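Local structure of folylpolyglutamate synthase/dihydrofolate synthase (Thermotoga maritima, 1O5Z) at residues L347-L352 with D359-Y364. The protein probably catalyses the ATP-dependent addition of L-glutamate to dihydropteroate and to tetrahydrofolates, making dihydrofolate and folylpolyglutamates. Numbering follows the deposited sequence.
Sequences LVIGIL and DILRKY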
ATOM      1  N   LEU A 347     -10.784 -21.652   2.850  1.00 43.24           N
ATOM      2  CA  LEU A 347      -9.830 -20.993   1.991  1.00 43.36           C
ATOM      3  C   LEU A 347     -10.474 -20.907   0.650  1.00 43.72           C
ATOM      4  O   LEU A 347     -10.908 -21.928   0.120  1.00 43.18           O
ATOM      5  CB  LEU A 347      -8.590 -21.852   1.798  1.00 43.20           C
ATOM      6  CG  LEU A 347      -7.498 -21.338   0.861  1.00 42.09           C
ATOM      7  CD1 LEU A 347      -6.969 -19.955   1.261  1.00 41.05           C
ATOM      8  CD2 LEU A 347      -6.394 -22.347   0.948  1.00 44.57           C
ATOM      9  N   VAL A 348     -10.488 -19.696   0.102  1.00 44.39           N
ATOM     10  CA  VAL A 348     -10.790 -19.480  -1.291  1.00 44.49           C
ATOM     11  C   VAL A 348      -9.497 -18.954  -1.904  1.00 44.71           C
ATOM     12  O   VAL A 348      -9.033 -17.868  -1.548  1.00 44.19           O
ATOM     13  CB  VAL A 348     -11.979 -18.525  -1.465  1.00 45.33           C
ATOM     14  CG1 VAL A 348     -12.280 -18.265  -2.958  1.00 45.52           C
ATOM     15  CG2 VAL A 348     -13.217 -19.094  -0.716  1.00 43.57           C
ATOM     16  N   ILE A 349      -8.913 -19.766  -2.804  1.00 44.09           N
ATOM     17  CA  ILE A 349      -7.614 -19.485  -3.405  1.00 43.99           C
ATOM     18  C   ILE A 349      -7.608 -19.486  -4.965  1.00 43.62           C
ATOM     19  O   ILE A 349      -8.177 -20.348  -5.617  1.00 43.79           O
ATOM     20  CB  ILE A 349      -6.518 -20.384  -2.754  1.00 44.13           C
ATOM     21  CG1 ILE A 349      -5.102 -19.887  -3.098  1.00 43.89           C
ATOM     22  CG2 ILE A 349      -6.719 -21.873  -3.077  1.00 44.79           C
ATOM     23  CD1 ILE A 349      -4.097 -20.305  -2.092  1.00 44.30           C
ATOM     24  N   GLY A 350      -7.048 -18.424  -5.536  1.00 43.12           N
ATOM     25  CA  GLY A 350      -6.833 -18.341  -6.974  1.00 43.29           C
ATOM     26  C   GLY A 350      -5.441 -17.788  -7.159  1.00 42.91           C
ATOM     27  O   GLY A 350      -5.090 -16.791  -6.556  1.00 42.75           O
ATOM     28  N   ILE A 351      -4.629 -18.454  -7.944  1.00 42.92           N
ATOM     29  CA  ILE A 351      -3.294 -17.992  -8.181  1.00 43.54           C
ATOM     30  C   ILE A 351      -3.080 -18.009  -9.665  1.00 43.91           C
ATOM     31  O   ILE A 351      -3.495 -18.954 -10.316  1.00 44.35           O
ATOM     32  CB  ILE A 351      -2.234 -18.921  -7.516  1.00 43.55           C
ATOM     33  CG1 ILE A 351      -2.614 -19.288  -6.088  1.00 43.02           C
ATOM     34  CG2 ILE A 351      -0.829 -18.264  -7.536  1.00 43.16           C
ATOM     35  CD1 ILE A 351      -1.768 -20.352  -5.538  1.00 43.57           C
ATOM     36  N   LEU A 352      -2.417 -16.979 -10.180  1.00 44.08           N
ATOM     37  CA  LEU A 352      -1.972 -16.978 -11.564  1.00 44.95           C
ATOM     38  C   LEU A 352      -0.788 -17.931 -11.750  1.00 45.01           C
ATOM     39  O   LEU A 352      -0.095 -18.323 -10.791  1.00 44.15           O
ATOM     40  CB  LEU A 352      -1.624 -15.557 -12.020  1.00 45.15           C
ATOM     41  CG  LEU A 352      -2.740 -14.526 -11.815  1.00 46.43           C
ATOM     42  CD1 LEU A 352      -2.260 -13.113 -12.065  1.00 46.57           C
ATOM     43  CD2 LEU A 352      -3.899 -14.853 -12.706  1.00 47.85           C
ATOM     44  N   ASP A 359       4.641 -23.760  -4.176  1.00 44.73           N
ATOM     45  CA  ASP A 359       5.263 -23.325  -2.952  1.00 45.03           C
ATOM     46  C   ASP A 359       4.286 -22.423  -2.180  1.00 44.36           C
ATOM     47  O   ASP A 359       4.357 -22.354  -0.973  1.00 44.23           O
ATOM     48  CB  ASP A 359       6.629 -22.643  -3.217  1.00 45.71           C
ATOM     49  CG  ASP A 359       7.716 -23.619  -3.736  1.00 48.18           C
ATOM     50  OD1 ASP A 359       7.396 -24.672  -4.347  1.00 53.59           O
ATOM     51  OD2 ASP A 359       8.953 -23.419  -3.596  1.00 53.91           O
ATOM     52  N   ILE A 360       3.351 -21.762  -2.848  1.00 44.15           N
ATOM     53  CA  ILE A 360       2.294 -21.032  -2.107  1.00 44.08           C
ATOM     54  C   ILE A 360       1.306 -21.974  -1.419  1.00 43.39           C
ATOM     55  O   ILE A 360       1.011 -21.806  -0.235  1.00 42.57           O
ATOM     56  CB  ILE A 360       1.493 -20.044  -3.029  1.00 44.39           C
ATOM     57  CG1 ILE A 360       2.367 -18.886  -3.512  1.00 43.49           C
ATOM     58  CG2 ILE A 360       0.234 -19.504  -2.315  1.00 44.37           C
ATOM     59  CD1 ILE A 360       1.783 -18.180  -4.740  1.00 44.54           C
ATOM     60  N   LEU A 361       0.783 -22.942  -2.172  1.00 43.41           N
ATOM     61  CA  LEU A 361      -0.261 -23.872  -1.672  1.00 43.74           C
ATOM     62  C   LEU A 361       0.211 -24.667  -0.455  1.00 43.75           C
ATOM     63  O   LEU A 361      -0.547 -24.956   0.474  1.00 43.33           O
ATOM     64  CB  LEU A 361      -0.699 -24.860  -2.784  1.00 43.89           C
ATOM     65  CG  LEU A 361      -1.487 -24.282  -3.949  1.00 44.14           C
ATOM     66  CD1 LEU A 361      -1.634 -25.234  -5.150  1.00 42.93           C
ATOM     67  CD2 LEU A 361      -2.829 -23.859  -3.450  1.00 45.07           C
ATOM     68  N   ARG A 362       1.484 -24.990  -0.476  1.00 44.41           N
ATOM     69  CA  ARG A 362       2.106 -25.754   0.568  1.00 45.10           C
ATOM     70  C   ARG A 362       2.123 -25.063   1.902  1.00 46.16           C
ATOM     71  O   ARG A 362       2.196 -25.718   2.932  1.00 46.61           O
ATOM     72  CB  ARG A 362       3.533 -26.004   0.176  1.00 45.34           C
ATOM     73  CG  ARG A 362       3.695 -26.928  -1.029  1.00 45.58           C
ATOM     74  CD  ARG A 362       5.112 -26.999  -1.575  1.00 45.75           C
ATOM     75  NE  ARG A 362       5.852 -28.138  -1.050  1.00 43.62           N
ATOM     76  CZ  ARG A 362       5.878 -29.333  -1.630  1.00 48.15           C
ATOM     77  NH1 ARG A 362       5.209 -29.582  -2.756  1.00 51.90           N
ATOM     78  NH2 ARG A 362       6.571 -30.307  -1.094  1.00 47.83           N
ATOM     79  N   LYS A 363       2.077 -23.736   1.900  1.00 47.00           N
ATOM     80  CA  LYS A 363       2.033 -22.973   3.161  1.00 46.93           C
ATOM     81  C   LYS A 363       0.736 -23.251   3.925  1.00 47.06           C
ATOM     82  O   LYS A 363       0.701 -23.229   5.162  1.00 45.74           O
ATOM     83  CB  LYS A 363       2.191 -21.466   2.893  1.00 46.56           C
ATOM     84  CG  LYS A 363       3.490 -21.071   2.174  1.00 45.36           C
ATOM     85  CD  LYS A 363       4.740 -21.728   2.779  1.00 45.43           C
ATOM     86  CE  LYS A 363       5.988 -21.305   2.021  1.00 44.47           C
ATOM     87  NZ  LYS A 363       7.228 -21.787   2.640  1.00 44.58           N
ATOM     88  N   TYR A 364      -0.308 -23.558   3.160  1.00 47.45           N
ATOM     89  CA  TYR A 364      -1.659 -23.630   3.674  1.00 47.95           C
ATOM     90  C   TYR A 364      -2.124 -24.993   4.109  1.00 48.70           C
ATOM     91  O   TYR A 364      -3.298 -25.148   4.486  1.00 48.80           O
ATOM     92  CB  TYR A 364      -2.621 -23.080   2.622  1.00 48.07           C
ATOM     93  CG  TYR A 364      -2.361 -21.647   2.346  1.00 47.42           C
ATOM     94  CD1 TYR A 364      -2.245 -21.190   1.055  1.00 48.00           C
ATOM     95  CD2 TYR A 364      -2.181 -20.745   3.386  1.00 49.66           C
ATOM     96  CE1 TYR A 364      -1.980 -19.892   0.792  1.00 47.31           C
ATOM     97  CE2 TYR A 364      -1.914 -19.424   3.131  1.00 50.27           C
ATOM     98  CZ  TYR A 364      -1.820 -19.000   1.825  1.00 47.70           C
ATOM     99  OH  TYR A 364      -1.574 -17.672   1.544  1.00 48.44           O
TER
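I349 meets three residues of 359-364 chiefly through its CD1 methyl. Its closest approach is to the ring of Y364, where I349 CD1 lies 3.6 Å from Y364 CE1, the side chains running at a slant to one another. The same methyl packs on L361, with I349 CD1 4.0 Å from L361 CD2, and more loosely on CG2 of I360. Extension carries it there: CG1 of I349 stands opposite the backbone N (chi1 -166°), and chi2 is also near trans. L347 adds a second apolar contact to the tyrosine, its CD2 being 4.2 Å from Y364 CB, and here the two side chains cross nearly at right angles. These contacts lie within a beta-alpha-beta unit, strand 345-349, helix 357-361 and the parallel strand 370-373, of the Mur ligase-type glutamate ligase domain. I351, just past the strand, and I360 of the helix reach toward each other tip to tip: I351 CG2 is 3.8 Å from I360 CD1, and I351 CD1 is 3.9 Å from I360 CG2. I351 CD1 also touches L361 CD2 at 4.2 Å. Helix 384-394 packs on I351 and L361, whereas helix 326-339 lies against Y364.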